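Local coordinates for protein trehalose-6-phosphate phosphatase (Candida albicans, PDB 5DXI) that is a phosphatase-domain protein of the HAD superfamily that binds a magnesium ion and beryllium trifluoride in its active-site pocket, at residues L105-V117 against V184-R197. Sequence-based numbering, arbitrary orientation.
Sequences LAASFDMSWQEKV and VRPKFVNKGEIVKR. With BEF (beryllium trifluoride ion), chain F.
Phe109 reaches Val189, whose CG1 lies at the ring edge, 3.5 Å from Phe109 CE2, while Pro186 and the CB of Phe188 touch neighbouring ring carbons. Farther along, Trp113 slides past Val184 and crosses Pro186 nearly at right angles. With CG between the backbone N and carbonyl carbon (chi1 54°), the indole turns toward strand 181-186 and its benzo ring lies across it, CZ3 3.5 Å from Val184 CG1 and CZ2 against Pro186 CD. Tyr171 packs edge-to-face with the same indole. Val117 and Val184 meet tip to tip, Val117 CG2 to Val184 CG1 at 3.8 Å.

At the other end, Leu105 CD2 touches Ile194 CD1 and sits over the centre of one face of the Arg197 guanidinium, 3.6 Å from Arg197 CZ; Glu193 OE1, in a long salt bridge, lies at its edge in plane.

No hydrogen bond crosses between the segments. Asp110 OD1 accepts from Ser112 N in an Asx turn approaching the helix that carries Val117. Asn190 OD1 caps helix 191-199, accepting from Glu193 N at 3.1 Å and weakly from Gly192 N. The extended Lys191 chain carries NZ to 2.7 Å from F1 of beryllium trifluoride; Asp237 also pairs with NZ. Both segments run between the HAD core sheet and the antiparallel cap sheet, consistent with a hinge-like connection held by hydrophobic packing beside the ligand-bound lysine.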
ATOM      1  N   LEU A 105      -5.163  13.838  -6.144  1.00 31.77           N
ATOM      2  CA  LEU A 105      -5.123  13.305  -7.507  1.00 36.77           C
ATOM      3  C   LEU A 105      -6.522  13.025  -8.048  1.00 34.75           C
ATOM      4  O   LEU A 105      -6.697  12.804  -9.247  1.00 32.94           O
ATOM      5  CB  LEU A 105      -4.260  12.036  -7.580  1.00 35.72           C
ATOM      6  CG  LEU A 105      -2.730  12.105  -7.396  1.00 36.96           C
ATOM      7  CD1 LEU A 105      -2.278  12.561  -6.022  1.00 38.16           C
ATOM      8  CD2 LEU A 105      -2.117  10.747  -7.725  1.00 37.02           C
ATOM      9  N   ALA A 106      -7.526  13.045  -7.175  1.00 31.65           N
ATOM     10  CA  ALA A 106      -8.897  12.792  -7.612  1.00 34.13           C
ATOM     11  C   ALA A 106      -9.731  14.078  -7.656  1.00 33.31           C
ATOM     12  O   ALA A 106     -10.945  14.031  -7.831  1.00 33.09           O
ATOM     13  CB  ALA A 106      -9.561  11.768  -6.707  1.00 34.37           C
ATOM     14  N   ALA A 107      -9.075  15.222  -7.495  1.00 32.72           N
ATOM     15  CA  ALA A 107      -9.767  16.504  -7.357  1.00 36.12           C
ATOM     16  C   ALA A 107     -10.709  16.808  -8.531  1.00 35.72           C
ATOM     17  O   ALA A 107     -11.686  17.535  -8.379  1.00 36.76           O
ATOM     18  CB  ALA A 107      -8.752  17.627  -7.194  1.00 35.22           C
ATOM     19  N   SER A 108     -10.411  16.268  -9.704  1.00 37.44           N
ATOM     20  CA  SER A 108     -11.223  16.572 -10.877  1.00 43.06           C
ATOM     21  C   SER A 108     -12.256  15.482 -11.158  1.00 42.04           C
ATOM     22  O   SER A 108     -13.040  15.591 -12.108  1.00 41.23           O
ATOM     23  CB  SER A 108     -10.329  16.780 -12.099  1.00 39.57           C
ATOM     24  OG  SER A 108      -9.654  15.582 -12.446  1.00 43.07           O
ATOM     25  N   PHE A 109     -12.246  14.425 -10.347  1.00 37.57           N
ATOM     26  CA  PHE A 109     -13.150  13.293 -10.560  1.00 37.49           C
ATOM     27  C   PHE A 109     -14.576  13.536 -10.062  1.00 34.86           C
ATOM     28  O   PHE A 109     -14.803  14.291  -9.123  1.00 33.71           O
ATOM     29  CB  PHE A 109     -12.593  12.019  -9.907  1.00 36.40           C
ATOM     30  CG  PHE A 109     -11.461  11.380 -10.676  1.00 42.34           C
ATOM     31  CD1 PHE A 109     -11.408  11.466 -12.060  1.00 50.14           C
ATOM     32  CD2 PHE A 109     -10.480  10.654 -10.024  1.00 44.30           C
ATOM     33  CE1 PHE A 109     -10.371  10.868 -12.774  1.00 51.03           C
ATOM     34  CE2 PHE A 109      -9.452  10.048 -10.730  1.00 44.49           C
ATOM     35  CZ  PHE A 109      -9.394  10.156 -12.099  1.00 50.43           C
ATOM     36  N   ASP A 110     -15.530  12.899 -10.735  1.00 34.85           N
ATOM     37  CA  ASP A 110     -16.932  12.906 -10.334  1.00 35.74           C
ATOM     38  C   ASP A 110     -17.141  12.107  -9.036  1.00 38.10           C
ATOM     39  O   ASP A 110     -16.779  10.931  -8.959  1.00 35.39           O
ATOM     40  CB  ASP A 110     -17.785  12.337 -11.476  1.00 35.01           C
ATOM     41  CG  ASP A 110     -19.256  12.150 -11.105  1.00 40.71           C
ATOM     42  OD1 ASP A 110     -19.750  12.780 -10.146  1.00 38.56           O
ATOM     43  OD2 ASP A 110     -19.926  11.352 -11.794  1.00 45.08           O
ATOM     44  N   MET A 111     -17.742  12.749  -8.037  1.00 38.78           N
ATOM     45  CA  MET A 111     -17.936  12.142  -6.722  1.00 39.64           C
ATOM     46  C   MET A 111     -19.384  11.752  -6.424  1.00 41.80           C
ATOM     47  O   MET A 111     -19.710  11.391  -5.294  1.00 40.72           O
ATOM     48  CB  MET A 111     -17.438  13.103  -5.637  1.00 39.65           C
ATOM     49  CG  MET A 111     -15.937  13.323  -5.662  1.00 39.87           C
ATOM     50  SD  MET A 111     -15.084  11.760  -5.383  1.00 41.90           S
ATOM     51  CE  MET A 111     -13.519  12.033  -6.209  1.00 39.42           C
ATOM     52  N   SER A 112     -20.251  11.786  -7.430  1.00 40.43           N
ATOM     53  CA  SER A 112     -21.676  11.582  -7.174  1.00 41.10           C
ATOM     54  C   SER A 112     -22.019  10.127  -6.859  1.00 41.05           C
ATOM     55  O   SER A 112     -23.123   9.821  -6.419  1.00 43.01           O
ATOM     56  CB  SER A 112     -22.506  12.085  -8.361  1.00 46.28           C
ATOM     57  OG  SER A 112     -22.260  11.330  -9.533  1.00 43.77           O
ATOM     58  N   TRP A 113     -21.066   9.230  -7.081  1.00 40.77           N
ATOM     59  CA  TRP A 113     -21.241   7.833  -6.722  1.00 39.67           C
ATOM     60  C   TRP A 113     -21.264   7.611  -5.204  1.00 40.69           C
ATOM     61  O   TRP A 113     -21.836   6.632  -4.735  1.00 38.74           O
ATOM     62  CB  TRP A 113     -20.133   6.986  -7.356  1.00 37.51           C
ATOM     63  CG  TRP A 113     -18.757   7.477  -7.044  1.00 37.17           C
ATOM     64  CD1 TRP A 113     -18.024   8.373  -7.769  1.00 37.60           C
ATOM     65  CD2 TRP A 113     -17.953   7.121  -5.913  1.00 38.70           C
ATOM     66  NE1 TRP A 113     -16.805   8.589  -7.165  1.00 39.33           N
ATOM     67  CE2 TRP A 113     -16.739   7.830  -6.023  1.00 35.54           C
ATOM     68  CE3 TRP A 113     -18.139   6.263  -4.822  1.00 35.53           C
ATOM     69  CZ2 TRP A 113     -15.716   7.708  -5.085  1.00 34.94           C
ATOM     70  CZ3 TRP A 113     -17.119   6.140  -3.896  1.00 36.53           C
ATOM     71  CH2 TRP A 113     -15.923   6.855  -4.035  1.00 35.11           C
ATOM     72  N   GLN A 114     -20.665   8.531  -4.452  1.00 35.81           N
ATOM     73  CA  GLN A 114     -20.445   8.345  -3.016  1.00 41.42           C
ATOM     74  C   GLN A 114     -21.736   8.067  -2.248  1.00 45.56           C
ATOM     75  O   GLN A 114     -21.795   7.138  -1.436  1.00 44.44           O
ATOM     76  CB  GLN A 114     -19.736   9.569  -2.412  1.00 38.30           C
ATOM     77  CG  GLN A 114     -18.261   9.635  -2.757  1.00 35.14           C
ATOM     78  CD  GLN A 114     -17.562  10.833  -2.157  1.00 37.17           C
ATOM     79  OE1 GLN A 114     -18.124  11.923  -2.075  1.00 38.16           O
ATOM     80  NE2 GLN A 114     -16.312  10.640  -1.740  1.00 38.03           N
ATOM     81  N   GLU A 115     -22.768   8.858  -2.513  1.00 44.69           N
ATOM     82  CA  GLU A 115     -24.019   8.688  -1.793  1.00 49.71           C
ATOM     83  C   GLU A 115     -24.724   7.396  -2.155  1.00 47.99           C
ATOM     84  O   GLU A 115     -25.377   6.791  -1.310  1.00 48.28           O
ATOM     85  CB  GLU A 115     -24.946   9.876  -2.036  1.00 52.49           C
ATOM     86  CG  GLU A 115     -24.405  11.160  -1.445  1.00 53.81           C
ATOM     87  CD  GLU A 115     -24.076  11.021   0.038  1.00 61.72           C
ATOM     88  OE1 GLU A 115     -24.880  10.411   0.790  1.00 64.88           O
ATOM     89  OE2 GLU A 115     -22.989  11.498   0.444  1.00 67.91           O
ATOM     90  N   LYS A 116     -24.571   6.956  -3.396  1.00 46.30           N
ATOM     91  CA  LYS A 116     -25.164   5.696  -3.795  1.00 44.78           C
ATOM     92  C   LYS A 116     -24.461   4.535  -3.094  1.00 47.51           C
ATOM     93  O   LYS A 116     -25.111   3.595  -2.645  1.00 43.21           O
ATOM     94  CB  LYS A 116     -25.134   5.539  -5.311  1.00 46.92           C
ATOM     95  CG  LYS A 116     -26.069   6.527  -6.007  1.00 46.64           C
ATOM     96  CD  LYS A 116     -26.000   6.451  -7.523  1.00 54.48           C
ATOM     97  CE  LYS A 116     -26.941   7.486  -8.149  1.00 51.20           C
ATOM     98  NZ  LYS A 116     -26.719   7.610  -9.615  1.00 54.34           N
ATOM     99  N   VAL A 117     -23.137   4.602  -3.003  1.00 45.85           N
ATOM    100  CA  VAL A 117     -22.384   3.589  -2.270  1.00 46.98           C
ATOM    101  C   VAL A 117     -22.754   3.639  -0.783  1.00 44.77           C
ATOM    102  O   VAL A 117     -22.968   2.602  -0.153  1.00 43.42           O
ATOM    103  CB  VAL A 117     -20.864   3.770  -2.465  1.00 45.12           C
ATOM    104  CG1 VAL A 117     -20.077   2.903  -1.480  1.00 41.60           C
ATOM    105  CG2 VAL A 117     -20.485   3.435  -3.904  1.00 35.84           C
ATOM    106  N   VAL A 184     -14.620   1.330  -1.713  1.00 35.50           N
ATOM    107  CA  VAL A 184     -14.949   1.855  -3.032  1.00 35.72           C
ATOM    108  C   VAL A 184     -14.206   3.161  -3.299  1.00 34.37           C
ATOM    109  O   VAL A 184     -14.199   4.069  -2.470  1.00 34.47           O
ATOM    110  CB  VAL A 184     -16.464   2.093  -3.185  1.00 37.36           C
ATOM    111  CG1 VAL A 184     -16.771   2.673  -4.554  1.00 36.95           C
ATOM    112  CG2 VAL A 184     -17.231   0.782  -2.981  1.00 36.48           C
ATOM    113  N   ARG A 185     -13.561   3.247  -4.453  1.00 34.92           N
ATOM    114  CA  ARG A 185     -12.851   4.456  -4.809  1.00 33.64           C
ATOM    115  C   ARG A 185     -12.750   4.532  -6.334  1.00 35.04           C
ATOM    116  O   ARG A 185     -12.962   3.522  -7.003  1.00 32.11           O
ATOM    117  CB  ARG A 185     -11.477   4.472  -4.139  1.00 35.69           C
ATOM    118  CG  ARG A 185     -10.598   3.365  -4.591  1.00 36.59           C
ATOM    119  CD  ARG A 185      -9.240   3.861  -5.054  1.00 36.67           C
ATOM    120  NE  ARG A 185      -8.364   2.708  -5.218  1.00 38.24           N
ATOM    121  CZ  ARG A 185      -8.420   1.877  -6.249  1.00 37.22           C
ATOM    122  NH1 ARG A 185      -9.280   2.097  -7.240  1.00 41.21           N
ATOM    123  NH2 ARG A 185      -7.603   0.840  -6.305  1.00 39.07           N
ATOM    124  N   PRO A 186     -12.450   5.735  -6.879  1.00 35.92           N
ATOM    125  CA  PRO A 186     -12.338   5.917  -8.331  1.00 35.36           C
ATOM    126  C   PRO A 186     -11.356   4.930  -8.903  1.00 33.78           C
ATOM    127  O   PRO A 186     -10.348   4.627  -8.259  1.00 30.81           O
ATOM    128  CB  PRO A 186     -11.818   7.351  -8.479  1.00 32.96           C
ATOM    129  CG  PRO A 186     -12.280   8.046  -7.239  1.00 34.13           C
ATOM    130  CD  PRO A 186     -12.195   6.995  -6.154  1.00 32.70           C
ATOM    131  N   LYS A 187     -11.673   4.401 -10.077  1.00 34.23           N
ATOM    132  CA  LYS A 187     -10.876   3.345 -10.658  1.00 37.14           C
ATOM    133  C   LYS A 187      -9.529   3.863 -11.143  1.00 37.61           C
ATOM    134  O   LYS A 187      -8.545   3.122 -11.163  1.00 38.07           O
ATOM    135  CB  LYS A 187     -11.643   2.662 -11.796  1.00 43.24           C
ATOM    136  CG  LYS A 187     -10.995   1.373 -12.259  1.00 45.54           C
ATOM    137  CD  LYS A 187     -11.986   0.434 -12.954  1.00 48.05           C
ATOM    138  CE  LYS A 187     -12.258   0.858 -14.376  1.00 52.48           C
ATOM    139  NZ  LYS A 187     -11.054   0.645 -15.228  1.00 61.02           N
ATOM    140  N   PHE A 188      -9.469   5.130 -11.536  1.00 34.69           N
ATOM    141  CA  PHE A 188      -8.266   5.612 -12.201  1.00 39.22           C
ATOM    142  C   PHE A 188      -7.283   6.316 -11.263  1.00 38.98           C
ATOM    143  O   PHE A 188      -6.290   6.881 -11.717  1.00 38.82           O
ATOM    144  CB  PHE A 188      -8.659   6.530 -13.367  1.00 42.29           C
ATOM    145  CG  PHE A 188      -9.470   5.820 -14.417  1.00 43.12           C
ATOM    146  CD1 PHE A 188      -8.876   4.883 -15.249  1.00 47.40           C
ATOM    147  CD2 PHE A 188     -10.828   6.059 -14.548  1.00 44.29           C
ATOM    148  CE1 PHE A 188      -9.622   4.207 -16.205  1.00 50.56           C
ATOM    149  CE2 PHE A 188     -11.578   5.386 -15.497  1.00 50.29           C
ATOM    150  CZ  PHE A 188     -10.973   4.458 -16.326  1.00 47.20           C
ATOM    151  N   VAL A 189      -7.569   6.275  -9.963  1.00 35.61           N
ATOM    152  CA  VAL A 189      -6.556   6.503  -8.926  1.00 35.55           C
ATOM    153  C   VAL A 189      -6.360   5.185  -8.155  1.00 38.60           C
ATOM    154  O   VAL A 189      -7.336   4.489  -7.868  1.00 38.81           O
ATOM    155  CB  VAL A 189      -6.938   7.637  -7.943  1.00 36.78           C
ATOM    156  CG1 VAL A 189      -6.840   9.018  -8.608  1.00 42.06           C
ATOM    157  CG2 VAL A 189      -8.319   7.406  -7.344  1.00 37.12           C
ATOM    158  N   ASN A 190      -5.110   4.835  -7.856  1.00 34.47           N
ATOM    159  CA  ASN A 190      -4.798   3.618  -7.104  1.00 34.24           C
ATOM    160  C   ASN A 190      -3.326   3.605  -6.689  1.00 31.31           C
ATOM    161  O   ASN A 190      -2.542   4.441  -7.148  1.00 28.27           O
ATOM    162  CB  ASN A 190      -5.115   2.363  -7.918  1.00 31.93           C
ATOM    163  CG  ASN A 190      -4.362   2.324  -9.238  1.00 35.56           C
ATOM    164  OD1 ASN A 190      -3.162   2.017  -9.279  1.00 32.33           O
ATOM    165  ND2 ASN A 190      -5.075   2.607 -10.336  1.00 35.17           N
ATOM    166  N   LYS A 191      -2.957   2.663  -5.821  1.00 29.06           N
ATOM    167  CA  LYS A 191      -1.596   2.616  -5.287  1.00 28.27           C
ATOM    168  C   LYS A 191      -0.564   2.350  -6.397  1.00 27.65           C
ATOM    169  O   LYS A 191       0.596   2.727  -6.268  1.00 28.60           O
ATOM    170  CB  LYS A 191      -1.481   1.557  -4.186  1.00 26.58           C
ATOM    171  CG  LYS A 191      -2.261   1.860  -2.894  1.00 23.98           C
ATOM    172  CD  LYS A 191      -1.766   0.987  -1.730  1.00 22.70           C
ATOM    173  CE  LYS A 191      -2.444   1.344  -0.380  1.00 23.23           C
ATOM    174  NZ  LYS A 191      -1.892   0.461   0.716  1.00 21.87           N
ATOM    175  N   GLY A 192      -0.986   1.698  -7.477  1.00 30.87           N
ATOM    176  CA  GLY A 192      -0.106   1.453  -8.608  1.00 30.64           C
ATOM    177  C   GLY A 192       0.315   2.737  -9.320  1.00 31.00           C
ATOM    178  O   GLY A 192       1.464   2.865  -9.747  1.00 29.95           O
ATOM    179  N   GLU A 193      -0.608   3.696  -9.428  1.00 31.75           N
ATOM    180  CA  GLU A 193      -0.300   5.011  -9.993  1.00 34.10           C
ATOM    181  C   GLU A 193       0.734   5.741  -9.155  1.00 32.80           C
ATOM    182  O   GLU A 193       1.654   6.379  -9.682  1.00 32.56           O
ATOM    183  CB  GLU A 193      -1.554   5.886 -10.068  1.00 39.61           C
ATOM    184  CG  GLU A 193      -2.328   5.783 -11.339  1.00 44.59           C
ATOM    185  CD  GLU A 193      -1.471   6.063 -12.557  1.00 47.91           C
ATOM    186  OE1 GLU A 193      -0.834   7.148 -12.630  1.00 49.20           O
ATOM    187  OE2 GLU A 193      -1.434   5.175 -13.423  1.00 49.64           O
ATOM    188  N   ILE A 194       0.545   5.673  -7.842  1.00 28.20           N
ATOM    189  CA  ILE A 194       1.460   6.307  -6.896  1.00 30.98           C
ATOM    190  C   ILE A 194       2.871   5.756  -7.095  1.00 29.08           C
ATOM    191  O   ILE A 194       3.845   6.513  -7.167  1.00 30.48           O
ATOM    192  CB  ILE A 194       1.017   6.085  -5.413  1.00 29.82           C
ATOM    193  CG1 ILE A 194      -0.416   6.568  -5.188  1.00 31.89           C
ATOM    194  CG2 ILE A 194       1.953   6.794  -4.437  1.00 28.79           C
ATOM    195  CD1 ILE A 194      -0.605   8.063  -5.423  1.00 29.88           C
ATOM    196  N   VAL A 195       2.973   4.432  -7.173  1.00 25.86           N
ATOM    197  CA  VAL A 195       4.263   3.789  -7.315  1.00 26.22           C
ATOM    198  C   VAL A 195       4.933   4.216  -8.636  1.00 31.15           C
ATOM    199  O   VAL A 195       6.127   4.523  -8.665  1.00 28.43           O
ATOM    200  CB  VAL A 195       4.126   2.260  -7.247  1.00 28.50           C
ATOM    201  CG1 VAL A 195       5.403   1.608  -7.711  1.00 27.42           C
ATOM    202  CG2 VAL A 195       3.785   1.845  -5.807  1.00 24.82           C
ATOM    203  N   LYS A 196       4.149   4.273  -9.711  1.00 28.07           N
ATOM    204  CA  LYS A 196       4.660   4.762 -11.001  1.00 34.12           C
ATOM    205  C   LYS A 196       5.183   6.203 -10.882  1.00 34.13           C
ATOM    206  O   LYS A 196       6.256   6.526 -11.400  1.00 35.40           O
ATOM    207  CB  LYS A 196       3.573   4.669 -12.080  1.00 34.18           C
ATOM    208  CG  LYS A 196       3.972   5.212 -13.449  1.00 43.02           C
ATOM    209  CD  LYS A 196       2.970   4.779 -14.534  1.00 45.34           C
ATOM    210  CE  LYS A 196       1.651   5.542 -14.440  1.00 50.29           C
ATOM    211  NZ  LYS A 196       0.605   5.013 -15.376  1.00 54.50           N
ATOM    212  N   ARG A 197       4.441   7.060 -10.187  1.00 31.82           N
ATOM    213  CA  ARG A 197       4.844   8.455 -10.047  1.00 36.00           C
ATOM    214  C   ARG A 197       6.102   8.627  -9.206  1.00 35.37           C
ATOM    215  O   ARG A 197       6.815   9.626  -9.347  1.00 34.62           O
ATOM    216  CB  ARG A 197       3.710   9.283  -9.446  1.00 36.15           C
ATOM    217  CG  ARG A 197       2.584   9.553 -10.431  1.00 39.36           C
ATOM    218  CD  ARG A 197       1.426  10.213  -9.715  1.00 39.66           C
ATOM    219  NE  ARG A 197       0.268  10.388 -10.586  1.00 43.59           N
ATOM    220  CZ  ARG A 197      -0.315  11.564 -10.787  1.00 40.67           C
ATOM    221  NH1 ARG A 197       0.160  12.640 -10.177  1.00 41.03           N
ATOM    222  NH2 ARG A 197      -1.368  11.666 -11.583  1.00 40.54           N
TER
HETATM  223 BE   BEF F 402      -1.950  -0.227   3.798  1.00 26.46          BE
HETATM  224  F1  BEF F 402      -3.425   0.242   2.943  1.00 28.77           F
HETATM  225  F2  BEF F 402      -2.932  -1.182   4.911  1.00 26.93           F
HETATM  226  F3  BEF F 402      -2.010   1.109   4.954  1.00 26.83           F